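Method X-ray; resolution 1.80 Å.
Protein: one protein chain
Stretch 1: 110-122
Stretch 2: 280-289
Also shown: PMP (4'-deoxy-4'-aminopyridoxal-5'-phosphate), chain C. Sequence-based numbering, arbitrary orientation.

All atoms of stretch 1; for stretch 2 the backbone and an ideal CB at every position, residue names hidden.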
ATOM      1  N   GLY B 110      18.529 -14.772  13.344  1.00 18.09           N
ATOM      2  CA  GLY B 110      18.074 -16.118  13.097  1.00 16.26           C
ATOM      3  C   GLY B 110      17.672 -16.378  11.661  1.00 16.38           C
ATOM      4  O   GLY B 110      18.074 -15.667  10.735  1.00 16.43           O
ATOM      5  N   PRO B 111      16.843 -17.403  11.454  1.00 15.60           N
ATOM      6  CA  PRO B 111      16.510 -17.820  10.086  1.00 16.96           C
ATOM      7  C   PRO B 111      15.460 -16.942   9.422  1.00 17.10           C
ATOM      8  O   PRO B 111      14.834 -17.361   8.444  1.00 17.08           O
ATOM      9  CB  PRO B 111      16.002 -19.256  10.266  1.00 18.34           C
ATOM     10  CG  PRO B 111      15.576 -19.358  11.690  1.00 19.25           C
ATOM     11  CD  PRO B 111      16.197 -18.240  12.479  1.00 17.71           C
ATOM     12  N   LEU B 112      15.270 -15.720   9.924  1.00 17.76           N
ATOM     13  CA  LEU B 112      14.412 -14.743   9.255  1.00 15.48           C
ATOM     14  C   LEU B 112      15.189 -14.230   8.049  1.00 13.60           C
ATOM     15  O   LEU B 112      15.814 -13.166   8.066  1.00 15.66           O
ATOM     16  CB  LEU B 112      14.024 -13.613  10.199  1.00 15.09           C
ATOM     17  CG  LEU B 112      12.982 -13.917  11.274  1.00 16.03           C
ATOM     18  CD1 LEU B 112      12.901 -12.767  12.262  1.00 17.85           C
ATOM     19  CD2 LEU B 112      11.624 -14.183  10.646  1.00 16.79           C
ATOM     20  N   ASP B 113      15.150 -15.019   6.978  1.00 14.72           N
ATOM     21  CA  ASP B 113      16.021 -14.793   5.839  1.00 16.54           C
ATOM     22  C   ASP B 113      15.305 -14.620   4.509  1.00 16.20           C
ATOM     23  O   ASP B 113      15.988 -14.433   3.496  1.00 16.22           O
ATOM     24  CB  ASP B 113      17.027 -15.947   5.707  1.00 16.64           C
ATOM     25  CG  ASP B 113      18.084 -15.934   6.796  1.00 16.82           C
ATOM     26  OD1 ASP B 113      18.247 -14.890   7.460  1.00 17.63           O
ATOM     27  OD2 ASP B 113      18.756 -16.971   6.984  1.00 18.47           O
ATOM     28  N   HIS B 114      13.973 -14.667   4.451  1.00 15.84           N
ATOM     29  CA  HIS B 114      13.301 -14.542   3.162  1.00 15.99           C
ATOM     30  C   HIS B 114      12.324 -13.378   3.199  1.00 14.53           C
ATOM     31  O   HIS B 114      11.514 -13.277   4.118  1.00 15.19           O
ATOM     32  CB  HIS B 114      12.613 -15.855   2.802  1.00 17.04           C
ATOM     33  CG  HIS B 114      13.537 -17.033   2.844  1.00 18.69           C
ATOM     34  ND1 HIS B 114      14.078 -17.598   1.710  1.00 20.03           N
ATOM     35  CD2 HIS B 114      14.033 -17.739   3.888  1.00 20.02           C
ATOM     36  CE1 HIS B 114      14.857 -18.610   2.051  1.00 21.97           C
ATOM     37  NE2 HIS B 114      14.847 -18.716   3.368  1.00 21.57           N
ATOM     38  N   PHE B 115      12.389 -12.499   2.202  1.00 15.50           N
ATOM     39  CA  PHE B 115      11.672 -11.234   2.285  1.00 14.99           C
ATOM     40  C   PHE B 115      10.863 -10.956   1.027  1.00 13.41           C
ATOM     41  O   PHE B 115      11.307 -11.235  -0.091  1.00 12.86           O
ATOM     42  CB  PHE B 115      12.648 -10.077   2.535  1.00 13.57           C
ATOM     43  CG  PHE B 115      13.430 -10.215   3.806  1.00 15.91           C
ATOM     44  CD1 PHE B 115      14.614 -10.931   3.834  1.00 15.42           C
ATOM     45  CD2 PHE B 115      12.977  -9.637   4.979  1.00 15.47           C
ATOM     46  CE1 PHE B 115      15.329 -11.067   5.005  1.00 14.81           C
ATOM     47  CE2 PHE B 115      13.687  -9.768   6.154  1.00 14.81           C
ATOM     48  CZ  PHE B 115      14.867 -10.484   6.167  1.00 15.26           C
ATOM     49  N   GLN B 116       9.667 -10.405   1.232  1.00 14.61           N
ATOM     50  CA  GLN B 116       8.856  -9.836   0.162  1.00 13.03           C
ATOM     51  C   GLN B 116       8.509  -8.406   0.539  1.00 12.99           C
ATOM     52  O   GLN B 116       7.989  -8.160   1.630  1.00 14.29           O
ATOM     53  CB  GLN B 116       7.574 -10.633  -0.088  1.00 13.09           C
ATOM     54  CG  GLN B 116       6.786 -10.117  -1.288  1.00 16.10           C
ATOM     55  CD  GLN B 116       5.491 -10.867  -1.515  1.00 15.74           C
ATOM     56  OE1 GLN B 116       4.407 -10.357  -1.230  1.00 17.39           O
ATOM     57  NE2 GLN B 116       5.593 -12.083  -2.037  1.00 16.86           N
ATOM     58  N   PHE B 117       8.786  -7.471  -0.359  1.00 12.69           N
ATOM     59  CA  PHE B 117       8.627  -6.063  -0.040  1.00 13.35           C
ATOM     60  C   PHE B 117       7.245  -5.545  -0.425  1.00 13.49           C
ATOM     61  O   PHE B 117       6.516  -6.149  -1.215  1.00 13.38           O
ATOM     62  CB  PHE B 117       9.725  -5.249  -0.722  1.00 12.47           C
ATOM     63  CG  PHE B 117      11.105  -5.622  -0.266  1.00 15.02           C
ATOM     64  CD1 PHE B 117      11.540  -5.281   1.003  1.00 13.69           C
ATOM     65  CD2 PHE B 117      11.956  -6.338  -1.092  1.00 14.29           C
ATOM     66  CE1 PHE B 117      12.803  -5.631   1.437  1.00 12.94           C
ATOM     67  CE2 PHE B 117      13.222  -6.691  -0.663  1.00 14.68           C
ATOM     68  CZ  PHE B 117      13.647  -6.337   0.603  1.00 12.24           C
ATOM     69  N   THR B 118       6.883  -4.419   0.185  1.00 15.16           N
ATOM     70  CA  THR B 118       5.600  -3.748   0.025  1.00 14.07           C
ATOM     71  C   THR B 118       5.868  -2.246   0.059  1.00 14.40           C
ATOM     72  O   THR B 118       7.021  -1.803   0.035  1.00 14.04           O
ATOM     73  CB  THR B 118       4.600  -4.151   1.121  1.00 13.49           C
ATOM     74  OG1 THR B 118       5.069  -3.683   2.392  1.00 16.25           O
ATOM     75  CG2 THR B 118       4.398  -5.662   1.176  1.00 14.90           C
ATOM     76  N   SER B 119       4.800  -1.454   0.111  1.00 15.88           N
ATOM     77  CA  SER B 119       4.921  -0.005   0.199  1.00 16.20           C
ATOM     78  C   SER B 119       4.442   0.572   1.525  1.00 15.87           C
ATOM     79  O   SER B 119       4.503   1.793   1.704  1.00 17.82           O
ATOM     80  CB  SER B 119       4.157   0.658  -0.952  1.00 16.89           C
ATOM     81  OG  SER B 119       4.757   0.358  -2.198  1.00 17.03           O
ATOM     82  N   GLY B 120       3.979  -0.253   2.460  1.00 16.38           N
ATOM     83  CA  GLY B 120       3.477   0.290   3.710  1.00 16.96           C
ATOM     84  C   GLY B 120       3.234  -0.788   4.741  1.00 15.30           C
ATOM     85  O   GLY B 120       3.315  -1.987   4.458  1.00 13.85           O
ATOM     86  N   GLY B 121       2.936  -0.330   5.960  1.00 16.00           N
ATOM     87  CA  GLY B 121       2.704  -1.252   7.061  1.00 17.02           C
ATOM     88  C   GLY B 121       1.470  -2.116   6.878  1.00 16.59           C
ATOM     89  O   GLY B 121       1.493  -3.313   7.174  1.00 15.39           O
ATOM     90  N   ALA B 122       0.364  -1.518   6.422  1.00 18.48           N
ATOM     91  CA  ALA B 122      -0.853  -2.296   6.205  1.00 17.53           C
ATOM     92  C   ALA B 122      -0.642  -3.356   5.135  1.00 15.71           C
ATOM     93  O   ALA B 122      -1.102  -4.496   5.278  1.00 15.25           O
ATOM     94  CB  ALA B 122      -2.018  -1.380   5.831  1.00 20.27           C
ATOM     95  N   UNK B 280      12.576 -12.344  21.685  1.00 23.06           N
ATOM     96  CA  UNK B 280      11.603 -13.152  20.966  1.00 21.26           C
ATOM     97  C   UNK B 280      12.113 -13.383  19.551  1.00 17.57           C
ATOM     98  O   UNK B 280      12.804 -12.539  18.971  1.00 18.56           O
ATOM     99  CB  UNK B 280      10.228 -12.481  20.952  1.00 21.26           C
ATOM    100  N   UNK B 281      11.797 -14.555  19.009  1.00 17.87           N
ATOM    101  CA  UNK B 281      12.189 -14.925  17.649  1.00 15.64           C
ATOM    102  C   UNK B 281      10.934 -15.251  16.855  1.00 17.51           C
ATOM    103  O   UNK B 281      10.437 -16.391  16.911  1.00 16.36           O
ATOM    104  CB  UNK B 281      13.157 -16.110  17.651  1.00 15.64           C
ATOM    105  N   UNK B 282      10.381 -14.297  16.115  1.00 16.10           N
ATOM    106  CA  UNK B 282       9.132 -14.550  15.394  1.00 15.84           C
ATOM    107  C   UNK B 282       9.344 -15.400  14.153  1.00 15.16           C
ATOM    108  O   UNK B 282      10.423 -15.429  13.557  1.00 17.00           O
ATOM    109  CB  UNK B 282       8.474 -13.226  15.001  1.00 15.84           C
ATOM    110  N   UNK B 283       8.278 -16.104  13.771  1.00 14.74           N
ATOM    111  CA  UNK B 283       8.281 -16.808  12.496  1.00 15.92           C
ATOM    112  C   UNK B 283       8.141 -15.834  11.337  1.00 13.63           C
ATOM    113  O   UNK B 283       8.698 -16.066  10.258  1.00 15.05           O
ATOM    114  CB  UNK B 283       7.156 -17.844  12.454  1.00 15.92           C
ATOM    115  N   UNK B 284       7.400 -14.747  11.541  1.00 15.32           N
ATOM    116  CA  UNK B 284       7.188 -13.718  10.530  1.00 14.55           C
ATOM    117  C   UNK B 284       7.354 -12.357  11.191  1.00 13.46           C
ATOM    118  O   UNK B 284       6.906 -12.145  12.323  1.00 14.79           O
ATOM    119  CB  UNK B 284       5.809 -13.850   9.880  1.00 14.55           C
ATOM    120  N   UNK B 285       8.006 -11.438  10.486  1.00 10.81           N
ATOM    121  CA  UNK B 285       8.186 -10.068  10.943  1.00 11.11           C
ATOM    122  C   UNK B 285       7.718  -9.128   9.840  1.00 11.60           C
ATOM    123  O   UNK B 285       7.933  -9.394   8.653  1.00 13.12           O
ATOM    124  CB  UNK B 285       9.644  -9.794  11.319  1.00 11.11           C
ATOM    125  N   UNK B 286       7.046  -8.051  10.227  1.00 12.55           N
ATOM    126  CA  UNK B 286       6.609  -7.026   9.291  1.00 12.64           C
ATOM    127  C   UNK B 286       7.283  -5.711   9.645  1.00 12.04           C
ATOM    128  O   UNK B 286       7.451  -5.388  10.826  1.00 14.25           O
ATOM    129  CB  UNK B 286       5.086  -6.879   9.305  1.00 12.64           C
ATOM    130  N   UNK B 287       7.670  -4.952   8.624  1.00 12.43           N
ATOM    131  CA  UNK B 287       8.385  -3.707   8.853  1.00 13.78           C
ATOM    132  C   UNK B 287       7.959  -2.673   7.825  1.00 15.26           C
ATOM    133  O   UNK B 287       7.449  -3.001   6.753  1.00 13.85           O
ATOM    134  CB  UNK B 287       9.898  -3.929   8.799  1.00 13.78           C
ATOM    135  N   UNK B 288       8.186  -1.410   8.178  1.00 15.46           N
ATOM    136  CA  UNK B 288       7.875  -0.265   7.333  1.00 16.44           C
ATOM    137  C   UNK B 288       8.479   0.975   7.973  1.00 17.23           C
ATOM    138  O   UNK B 288       9.349   0.862   8.843  1.00 24.96           O
ATOM    139  CB  UNK B 288       6.366  -0.107   7.139  1.00 16.44           C
ATOM    140  N   UNK B 289       8.040   2.155   7.539  1.00 16.07           N
ATOM    141  CA  UNK B 289       8.422   3.403   8.189  1.00 13.62           C
ATOM    142  C   UNK B 289       9.929   3.636   8.154  1.00 13.44           C
ATOM    143  O   UNK B 289      10.479   4.051   7.129  1.00 15.74           O
ATOM    144  CB  UNK B 289       7.932   3.407   9.638  1.00 13.62           C
TER
HETATM  145  N1  PMP C 701       1.567  -1.372  11.609  1.00 22.95           N
HETATM  146  C2  PMP C 701       1.824  -0.537  12.615  1.00 24.34           C
HETATM  147  C2A PMP C 701       2.493  -1.070  13.844  1.00 22.32           C
HETATM  148  C3  PMP C 701       1.474   0.816  12.527  1.00 27.63           C
HETATM  149  O3  PMP C 701       1.750   1.647  13.573  1.00 29.66           O
HETATM  150  C4  PMP C 701       0.851   1.298  11.372  1.00 26.30           C
HETATM  151  C4A PMP C 701       0.465   2.751  11.254  1.00 30.35           C
HETATM  152  N4A PMP C 701       1.346   3.631  12.028  1.00 29.03           N
HETATM  153  C5  PMP C 701       0.589   0.403  10.324  1.00 26.04           C
HETATM  154  C6  PMP C 701       0.968  -0.915  10.498  1.00 22.90           C
HETATM  155  C5A PMP C 701      -0.079   0.859   9.063  1.00 26.23           C
HETATM  156  O4P PMP C 701       0.913   1.317   8.091  1.00 29.08           O
HETATM  157  P   PMP C 701       0.475   1.988   6.689  1.00 26.56           P
HETATM  158  O1P PMP C 701       1.767   2.299   5.960  1.00 23.74           O
HETATM  159  O2P PMP C 701      -0.371   0.952   5.977  1.00 19.81           O
HETATM  160  O3P PMP C 701      -0.307   3.233   7.061  1.00 26.07           O

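Position 280 opens the second stretch with an extended backbone and nothing of stretch 1 within reach of its CB. Stretch 1 sets no condition here, and many residues would do; the deposited one is V280, which makes no contact across the pair.

At 281 the CA-to-CB bond points sideways and the ideal CB lies more than 5.5 Å from stretch 1. A short side chain would therefore touch nothing, whereas a long, flexible one could reach the turn at G110 and P111. Gln, Glu, Lys, Arg or Met would all be plausible. The residue is Q281, with chi1 t and chi2 p, and its amide end lies along the turn: NE2 is 3.5 Å from CD of P111, 3.7 Å from CA of G110 and 3.9 Å from CG of L112. These are packing contacts, not hydrogen bonds. An ideal CB on G110 would fall 2.4 Å from NE2 of Q281, so the bare glycine leaves room for the amide.

Position 282 has phi -76° and psi 154°, values that proline accepts readily, and its ideal CB is 5.2 Å from CD1 of L112. A small or medium apolar residue would suit. P282 brings its ring CG to 4.0 Å from CD1 of L112, while its carbonyl O is 3.4 Å from CD2 of the same leucine.

The CB of 283 points away from stretch 1, which leaves the choice wide, polar residues included. D283 meets L112 through its backbone, O lying 3.5 Å from CD2; its carboxylate is hydrogen-bonded elsewhere in the structure.

Position 284 begins a strand and also points away. Its extended backbone suits a beta-branched residue, and I284 is one.

At 285 the bond turns toward stretch 1, with the ideal CB 4.5 Å from CD1 of L112. Val, Ile, Leu or Ala could meet this methyl. V285, beta-branched and at ease in a strand, places CG1 4.2 Å from L112 CD1.

Position 286 points sideways, and its CB is 5.5 Å from O of G121; Thr, Ser or Val would fit. T286 makes no contact, and its hydroxyl is hydrogen-bonded elsewhere in the structure.

The CB of 287 points away, yet the rings of F115 and F117 offer apolar edges to a side chain long enough to come back, such as Phe, Leu or Met. F287, with chi1 p, does so: CE1 is 3.9 Å from CD2 of F115, and CE2 is 4.3 Å from CE1 of F117. The ring of F287 meets each of the other two edge to edge, near the ring planes.

At 288 the CB points toward stretch 1 and stands 3.6 Å from N of G121 and 4.0 Å from C of G120. So close to backbone, a small residue is the natural expectation. A288 supplies one methyl, beside G121, whose N donates a hydrogen bond to O1P of PMP at 2.9 Å.

Position 289 has positive phi and points sideways, and a long side chain could approach the cofactor. K289 does, its CE 3.2 Å from N4A of PMP.

Stretch 2 (280-289) VQPDIVTFAK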
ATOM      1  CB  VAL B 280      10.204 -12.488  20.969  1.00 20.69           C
ATOM      2  CG1 VAL B 280      10.075 -11.461  19.854  1.00 24.94           C
ATOM      3  CG2 VAL B 280       9.113 -13.537  20.877  1.00 23.93           C
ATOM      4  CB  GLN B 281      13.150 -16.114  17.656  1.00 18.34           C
ATOM      5  CG  GLN B 281      13.563 -16.598  16.273  1.00 17.72           C
ATOM      6  CD  GLN B 281      14.537 -15.659  15.587  1.00 16.93           C
ATOM      7  OE1 GLN B 281      15.217 -14.868  16.239  1.00 19.53           O
ATOM      8  NE2 GLN B 281      14.610 -15.746  14.265  1.00 17.67           N
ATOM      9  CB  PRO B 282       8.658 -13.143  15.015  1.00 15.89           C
ATOM     10  CG  PRO B 282       9.914 -12.350  14.905  1.00 18.05           C
ATOM     11  CD  PRO B 282      10.864 -12.918  15.925  1.00 18.31           C
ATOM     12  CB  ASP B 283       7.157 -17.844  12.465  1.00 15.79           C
ATOM     13  CG  ASP B 283       7.156 -18.738  13.690  1.00 19.89           C
ATOM     14  OD1 ASP B 283       8.048 -19.606  13.796  1.00 23.00           O
ATOM     15  OD2 ASP B 283       6.265 -18.570  14.549  1.00 18.34           O
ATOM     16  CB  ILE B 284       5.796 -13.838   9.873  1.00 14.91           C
ATOM     17  CG1 ILE B 284       5.605 -15.219   9.247  1.00 15.60           C
ATOM     18  CG2 ILE B 284       5.599 -12.760   8.824  1.00 15.03           C
ATOM     19  CD1 ILE B 284       4.191 -15.488   8.784  1.00 15.51           C
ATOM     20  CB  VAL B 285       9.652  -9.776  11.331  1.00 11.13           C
ATOM     21  CG1 VAL B 285      10.587  -9.979  10.142  1.00 11.69           C
ATOM     22  CG2 VAL B 285       9.770  -8.369  11.864  1.00 12.76           C
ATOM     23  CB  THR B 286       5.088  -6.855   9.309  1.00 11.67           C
ATOM     24  OG1 THR B 286       4.673  -6.376  10.593  1.00 13.38           O
ATOM     25  CG2 THR B 286       4.406  -8.178   9.023  1.00 13.78           C
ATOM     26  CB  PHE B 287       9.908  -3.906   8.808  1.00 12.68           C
ATOM     27  CG  PHE B 287      10.386  -4.706   7.628  1.00 13.68           C
ATOM     28  CD1 PHE B 287      10.430  -6.089   7.684  1.00 13.30           C
ATOM     29  CD2 PHE B 287      10.807  -4.074   6.470  1.00 12.87           C
ATOM     30  CE1 PHE B 287      10.874  -6.828   6.606  1.00 12.41           C
ATOM     31  CE2 PHE B 287      11.254  -4.808   5.388  1.00 13.30           C
ATOM     32  CZ  PHE B 287      11.287  -6.187   5.456  1.00 14.44           C
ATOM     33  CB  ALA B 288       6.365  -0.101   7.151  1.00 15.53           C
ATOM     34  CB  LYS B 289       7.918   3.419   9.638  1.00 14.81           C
ATOM     35  CG  LYS B 289       6.405   3.479   9.778  1.00 16.73           C
ATOM     36  CD  LYS B 289       5.996   3.728  11.223  1.00 15.15           C
ATOM     37  CE  LYS B 289       4.485   3.836  11.365  1.00 20.17           C
ATOM     38  NZ  LYS B 289       3.912   4.913  10.514  1.00 22.13           N
TER
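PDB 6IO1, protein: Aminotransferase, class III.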